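Local coordinates for ABC transporter sugar binding protein (Xanthomonas axonopodis pv. citri, PDB 3UOR) that probably binds maltose or a related sugar in the periplasm and delivers it to an ABC transporter for uptake, at residues Q63-M67 against T68-E72; C87-G90 against N91-P95; E96-L100 against D101-P105. All coordinates share one frame; numbering follows the deposited sequence.

Contact 1: residues Q63-M67 against T68-E72; sequences QNIPM and TAAHE
Ile65 and Met67 both bring a methyl group to Ala70, the alanine one turn into helix 67-79. Ile65 CG2 lies 3.8 Å from Ala70 CA and 4.1 Å from Ala70 CB. With chi1 at -50°, this methyl stands opposite the residue's own amide nitrogen and is thereby carried to the helix, while CG1 takes the place beside that nitrogen. Met67 arrives by a longer route. Its chain leaves opposite the backbone N and then bends at both chi2 (90°) and chi3 (-96°), folding the thioether back so that CE, and not the sulfur, meets Ala70 CB at 3.7 Å. The two methyls therefore converge on one small residue, which also touches Met37.

The polar part is carried by the main chain. Ala69 N donates to Pro66 O at 2.9 Å, and Ala70 N donates to Met67 O at 3.0 Å. Each links residues three apart, as expected of a tight first turn, and in each the N-H comes in above the plane of the carbonyl instead of lying within it. The same two oxygens border the Ala70 methyl: Ala70 CB is 3.4 Å from Met67 O and 3.6 Å from Pro66 O. Farther along, the imidazole of His71 heads away from 63-67, and the partner of its NE2 is Glu96. On the strand side, Gln63 and Ile65 are hydrogen-bonded through the backbone to Phe34 and Ala36 of strand 30-36.

The chemistry thus has two parts: backbone bonds close the turn, and the contacts of Ile65 CG2 and Met67 CE with Ala70 are consistent with apolar packing between the strand exit and the new helix.

Contact 2: residues C87-G90 against N91-P95; sequences CQLG and NTWLP
The indole of Trp93 folds back over Gly90, whose backbone N stands 4.1 Å above one face of the ring, displaced toward the rim. Leu89 approaches differently: its CD1 lies at an edge of the same ring system, near the ring plane. Helix 67-79 also borders the indole, with His71 forming an edge-to-face pair and Ala70 touching the ring. On helix 377-394, Glu378 takes a weak hydrogen bond from NE1. Trp93 CG points away from its own carbonyl carbon and lies beside its backbone N (chi1 -66°), which swings the ring back along the chain toward the strand.

At the root of the ring, Trp93 CB comes to 3.2 Å from Gly90 O, an approach imposed by the turn. That oxygen accepts a hydrogen bond from Trp93 N at 2.9 Å, with an N-H...O angle of 149°, closing a turn across Asn91 and Thr92. Two apolar meetings accompany it. Leu89 CG lies 4.2 Å from Trp93 CB, and the methyl Leu89 CD2 reaches Leu94 CD1 at 3.7 Å, the two leucine side chains crossing at a slant. Asn91 ND2 is hydrogen-bonded to Ala300 O.

Strand 86-90 runs parallel to 30-36 on one flank and antiparallel to 303-307 on the other. The resulting strand order, 58-64, 30-36, 86-90, 303-307 with the last antiparallel, matches that of a type II periplasmic binding protein, and the turn into helix 94-99 is consistent with a beta-alpha unit of such a lobe.

Contact 3: residues E96-L100 against D101-P105; sequences EFALL and DTLEP
Thr102 grips one carbonyl oxygen, Phe97 O, twice, through its hydroxyl and through its backbone N. Thr102 OG1 donates to Phe97 O at 2.8 Å from above the carbonyl plane. Thr102 N reaches the same Phe97 O at 3.1 Å, nearly in line with the C=O bond and with an almost straight N-H (167°). The hydroxyl can do this because chi1 of 64° places OG1 between the residue's own N and carbonyl carbon; OG1 also lies at the edge of the Phe97 ring, in its plane. Beside this pair, Asp101 N donates to Ala98 O at 2.7 Å.

A water extends the shell: it donates to Ala98 O at 3.0 Å and accepts from Leu103 N at 2.8 Å, tying the departing chain to the helix end. Leu103 closes over the last turn, its CG 3.9 Å from Phe97 CB and its CD1 3.6 Å from Ala98 N.

Further out, Leu103 rests on Tyr136, Val306 and Phe308, and Phe97 touches Leu74 of helix 67-79. Asp101 sends OD1 to a salt bridge with Lys309, which also bonds to Thr102 through the backbone.

The positive phi of Asp101 (54°), with the paired bonds from Thr102 N to Phe97 O and Asp101 N to Ala98 O, defines a Schellman motif terminating helix 94-99.

The contacts come in series along the chain: contact 1 at the turn from strand 58-64 into helix 67-79, contact 2 where strand 86-90 leads toward helix 94-99, and contact 3 at the far end of that helix. The centres of contact 1 and contact 2 lie about 12 Å apart. Contact 3 is centred about 10 Å from contact 2 and about 18 Å from contact 1. Contacts 1 and 2 reach the same mixed sheet and meet where Met67 CE lies 3.3 Å from Trp93 CH2. A probable hydrogen bond, His71 NE2 to Glu96 OE1 at 3.0 Å, joins contacts 1 and 3. This is consistent with successive strand-helix units forming part of one lobe of the probable sugar-binding fold.

Contact 1: residues Q63-M67 against T68-E72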
# COMPACT_ATOMS: atom_id res chain seq x y z
N GLN A 63 -11.96 -19.22 4.90
CA GLN A 63 -12.16 -18.73 6.26
C GLN A 63 -11.85 -17.24 6.29
O GLN A 63 -10.81 -16.81 5.80
CB GLN A 63 -11.25 -19.45 7.25
CG GLN A 63 -11.75 -20.81 7.71
CD GLN A 63 -12.81 -20.70 8.79
OE1 GLN A 63 -14.01 -20.78 8.51
NE2 GLN A 63 -12.37 -20.49 10.03
N ASN A 64 -12.77 -16.48 6.87
CA ASN A 64 -12.60 -15.03 7.02
C ASN A 64 -12.03 -14.72 8.38
O ASN A 64 -12.72 -14.82 9.39
CB ASN A 64 -13.94 -14.31 6.82
CG ASN A 64 -13.82 -12.80 6.97
OD1 ASN A 64 -12.88 -12.28 7.58
ND2 ASN A 64 -14.78 -12.08 6.41
N ILE A 65 -10.77 -14.33 8.41
CA ILE A 65 -10.11 -13.96 9.65
C ILE A 65 -9.97 -12.46 9.72
O ILE A 65 -9.55 -11.84 8.76
CB ILE A 65 -8.72 -14.58 9.72
CG1 ILE A 65 -8.83 -16.06 9.40
CG2 ILE A 65 -8.11 -14.33 11.09
CD1 ILE A 65 -7.54 -16.77 9.48
N PRO A 66 -10.35 -11.86 10.85
CA PRO A 66 -10.20 -10.41 11.03
C PRO A 66 -8.73 -10.04 11.06
O PRO A 66 -7.94 -10.72 11.71
CB PRO A 66 -10.85 -10.16 12.39
CG PRO A 66 -11.77 -11.33 12.59
CD PRO A 66 -11.05 -12.48 11.99
N MET A 67 -8.36 -8.98 10.37
CA MET A 67 -6.95 -8.61 10.25
C MET A 67 -6.30 -8.42 11.62
O MET A 67 -5.16 -8.85 11.85
CB MET A 67 -6.81 -7.35 9.41
CG MET A 67 -5.41 -7.11 8.87
SD MET A 67 -5.13 -7.86 7.26
CE MET A 67 -4.35 -9.40 7.72
N THR A 68 -7.02 -7.79 12.54
CA THR A 68 -6.47 -7.50 13.86
C THR A 68 -6.10 -8.75 14.65
O THR A 68 -5.37 -8.68 15.63
CB THR A 68 -7.45 -6.64 14.70
OG1 THR A 68 -8.70 -7.34 14.82
CG2 THR A 68 -7.68 -5.31 14.02
N ALA A 69 -6.62 -9.90 14.21
CA ALA A 69 -6.34 -11.17 14.88
C ALA A 69 -5.56 -12.13 13.99
O ALA A 69 -5.17 -13.21 14.41
CB ALA A 69 -7.63 -11.82 15.30
N ALA A 70 -5.34 -11.72 12.75
CA ALA A 70 -4.75 -12.59 11.75
C ALA A 70 -3.32 -12.97 12.08
O ALA A 70 -2.93 -14.13 11.97
CB ALA A 70 -4.83 -11.95 10.39
N HIS A 71 -2.52 -11.99 12.48
CA HIS A 71 -1.11 -12.24 12.78
C HIS A 71 -0.91 -13.20 13.96
O HIS A 71 0.01 -14.01 13.95
CB HIS A 71 -0.36 -10.94 13.03
CG HIS A 71 1.13 -11.10 12.95
ND1 HIS A 71 1.88 -11.62 13.98
CD2 HIS A 71 2.00 -10.83 11.95
CE1 HIS A 71 3.15 -11.65 13.62
NE2 HIS A 71 3.25 -11.18 12.39
N GLU A 72 -1.76 -13.10 14.97
CA GLU A 72 -1.70 -14.03 16.09
C GLU A 72 -2.20 -15.40 15.69
O GLU A 72 -1.58 -16.41 16.01
CB GLU A 72 -2.55 -13.53 17.26
CG GLU A 72 -1.84 -12.59 18.20
CD GLU A 72 -2.66 -12.32 19.45
OE1 GLU A 72 -3.11 -13.30 20.09
OE2 GLU A 72 -2.85 -11.13 19.79

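Contact 2: residues C87-G90 against N91-P95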
# COMPACT_ATOMS: atom_id res chain seq x y z
N CYS A 87 -3.07 -18.79 1.81
CA CYS A 87 -3.30 -17.70 2.74
C CYS A 87 -3.01 -16.35 2.12
O CYS A 87 -2.01 -16.16 1.42
CB CYS A 87 -2.44 -17.90 3.99
SG CYS A 87 -2.83 -16.76 5.34
N GLN A 88 -3.91 -15.40 2.39
CA GLN A 88 -3.68 -14.00 2.06
C GLN A 88 -2.73 -13.42 3.10
O GLN A 88 -2.98 -13.52 4.31
CB GLN A 88 -5.01 -13.25 2.10
CG GLN A 88 -4.85 -11.75 2.00
CD GLN A 88 -6.12 -10.99 2.29
OE1 GLN A 88 -7.17 -11.58 2.56
NE2 GLN A 88 -6.04 -9.66 2.24
N LEU A 89 -1.64 -12.80 2.65
CA LEU A 89 -0.67 -12.21 3.57
C LEU A 89 -0.40 -10.77 3.17
O LEU A 89 0.01 -10.50 2.03
CB LEU A 89 0.65 -12.98 3.53
CG LEU A 89 1.25 -13.49 4.84
CD1 LEU A 89 0.22 -14.24 5.65
CD2 LEU A 89 2.44 -14.37 4.56
N GLY A 90 -0.64 -9.84 4.08
CA GLY A 90 -0.19 -8.47 3.87
C GLY A 90 1.27 -8.53 3.46
O GLY A 90 2.07 -9.28 4.04
N ASN A 91 1.65 -7.76 2.45
CA ASN A 91 2.97 -8.02 1.91
C ASN A 91 4.16 -7.55 2.78
O ASN A 91 5.29 -7.86 2.46
CB ASN A 91 3.08 -7.61 0.43
CG ASN A 91 2.80 -6.18 0.21
OD1 ASN A 91 2.86 -5.40 1.16
ND2 ASN A 91 2.49 -5.79 -1.03
N THR A 92 3.90 -6.85 3.88
CA THR A 92 4.99 -6.51 4.80
C THR A 92 5.18 -7.64 5.83
O THR A 92 6.15 -7.65 6.57
CB THR A 92 4.80 -5.14 5.51
OG1 THR A 92 3.54 -5.11 6.16
CG2 THR A 92 4.86 -4.00 4.52
N TRP A 93 4.24 -8.58 5.85
CA TRP A 93 4.33 -9.76 6.69
C TRP A 93 5.21 -10.85 6.08
O TRP A 93 5.66 -11.74 6.78
CB TRP A 93 2.95 -10.34 6.96
CG TRP A 93 2.08 -9.47 7.78
CD1 TRP A 93 2.37 -8.20 8.20
CD2 TRP A 93 0.79 -9.78 8.30
NE1 TRP A 93 1.33 -7.70 8.94
CE2 TRP A 93 0.35 -8.66 9.02
CE3 TRP A 93 -0.04 -10.90 8.22
CZ2 TRP A 93 -0.88 -8.62 9.66
CZ3 TRP A 93 -1.26 -10.86 8.85
CH2 TRP A 93 -1.67 -9.73 9.57
N LEU A 94 5.43 -10.82 4.77
CA LEU A 94 6.19 -11.88 4.09
C LEU A 94 7.56 -12.15 4.71
O LEU A 94 7.91 -13.31 4.94
CB LEU A 94 6.37 -11.56 2.61
CG LEU A 94 5.65 -12.41 1.58
CD1 LEU A 94 4.18 -12.51 1.92
CD2 LEU A 94 5.84 -11.80 0.21
N PRO A 95 8.37 -11.10 4.95
CA PRO A 95 9.73 -11.35 5.43
C PRO A 95 9.72 -12.16 6.72
O PRO A 95 10.56 -13.03 6.90
CB PRO A 95 10.27 -9.95 5.68
CG PRO A 95 9.56 -9.11 4.70
CD PRO A 95 8.16 -9.66 4.68

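Contact 3: residues E96-L100 against D101-P105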
# COMPACT_ATOMS: atom_id res chain seq x y z
N GLU A 96 8.77 -11.89 7.59
CA GLU A 96 8.66 -12.63 8.83
C GLU A 96 8.33 -14.10 8.59
O GLU A 96 9.02 -14.98 9.10
CB GLU A 96 7.64 -12.00 9.78
CG GLU A 96 7.51 -12.79 11.08
CD GLU A 96 6.68 -12.07 12.12
OE1 GLU A 96 6.20 -10.95 11.84
OE2 GLU A 96 6.50 -12.63 13.23
N PHE A 97 7.26 -14.37 7.84
CA PHE A 97 6.90 -15.76 7.61
C PHE A 97 7.92 -16.50 6.74
O PHE A 97 8.08 -17.71 6.87
CB PHE A 97 5.46 -15.88 7.09
CG PHE A 97 4.45 -15.53 8.15
CD1 PHE A 97 3.89 -16.52 8.95
CD2 PHE A 97 4.09 -14.22 8.38
CE1 PHE A 97 2.97 -16.21 9.95
CE2 PHE A 97 3.17 -13.89 9.39
CZ PHE A 97 2.62 -14.88 10.17
N ALA A 98 8.63 -15.76 5.90
CA ALA A 98 9.70 -16.36 5.10
C ALA A 98 10.88 -16.75 5.99
O ALA A 98 11.38 -17.87 5.92
CB ALA A 98 10.15 -15.41 4.01
N LEU A 99 11.31 -15.83 6.83
CA LEU A 99 12.45 -16.10 7.71
C LEU A 99 12.10 -17.08 8.84
O LEU A 99 12.98 -17.67 9.46
CB LEU A 99 13.08 -14.79 8.20
CG LEU A 99 13.47 -13.90 7.00
CD1 LEU A 99 14.11 -12.60 7.42
CD2 LEU A 99 14.37 -14.64 6.00
N LEU A 100 10.81 -17.27 9.08
CA LEU A 100 10.35 -18.36 9.95
C LEU A 100 10.30 -19.68 9.17
O LEU A 100 9.87 -20.71 9.70
CB LEU A 100 8.96 -18.05 10.47
CG LEU A 100 8.78 -17.90 11.97
CD1 LEU A 100 9.93 -17.11 12.53
CD2 LEU A 100 7.45 -17.23 12.25
N ASP A 101 10.71 -19.65 7.90
CA ASP A 101 10.68 -20.83 7.03
C ASP A 101 9.31 -21.53 6.96
O ASP A 101 9.23 -22.75 6.93
CB ASP A 101 11.78 -21.83 7.44
CG ASP A 101 11.98 -22.94 6.41
OD1 ASP A 101 11.89 -22.67 5.19
OD2 ASP A 101 12.24 -24.10 6.82
N THR A 102 8.23 -20.76 6.89
CA THR A 102 6.91 -21.35 6.76
C THR A 102 6.38 -21.29 5.33
O THR A 102 5.31 -21.83 5.02
CB THR A 102 5.88 -20.61 7.62
OG1 THR A 102 5.74 -19.26 7.15
CG2 THR A 102 6.31 -20.61 9.09
N LEU A 103 7.11 -20.61 4.45
CA LEU A 103 6.51 -20.29 3.16
C LEU A 103 7.13 -21.11 2.04
O LEU A 103 8.36 -21.23 1.95
CB LEU A 103 6.67 -18.80 2.84
CG LEU A 103 5.99 -17.78 3.75
CD1 LEU A 103 6.25 -16.38 3.24
CD2 LEU A 103 4.49 -18.05 3.84
N GLU A 104 6.28 -21.66 1.19
CA GLU A 104 6.73 -22.43 0.05
C GLU A 104 7.34 -21.51 -1.00
O GLU A 104 6.70 -20.55 -1.42
CB GLU A 104 5.55 -23.17 -0.56
CG GLU A 104 5.89 -23.93 -1.83
CD GLU A 104 6.55 -25.27 -1.54
OE1 GLU A 104 6.65 -25.66 -0.35
OE2 GLU A 104 6.97 -25.93 -2.50
N PRO A 105 8.58 -21.81 -1.44
CA PRO A 105 9.16 -21.03 -2.54
C PRO A 105 8.26 -21.11 -3.77
O PRO A 105 7.82 -22.20 -4.13
CB PRO A 105 10.48 -21.74 -2.82
CG PRO A 105 10.81 -22.46 -1.51
CD PRO A 105 9.48 -22.88 -0.97
O HOH W 1 9.71 -19.72 4.18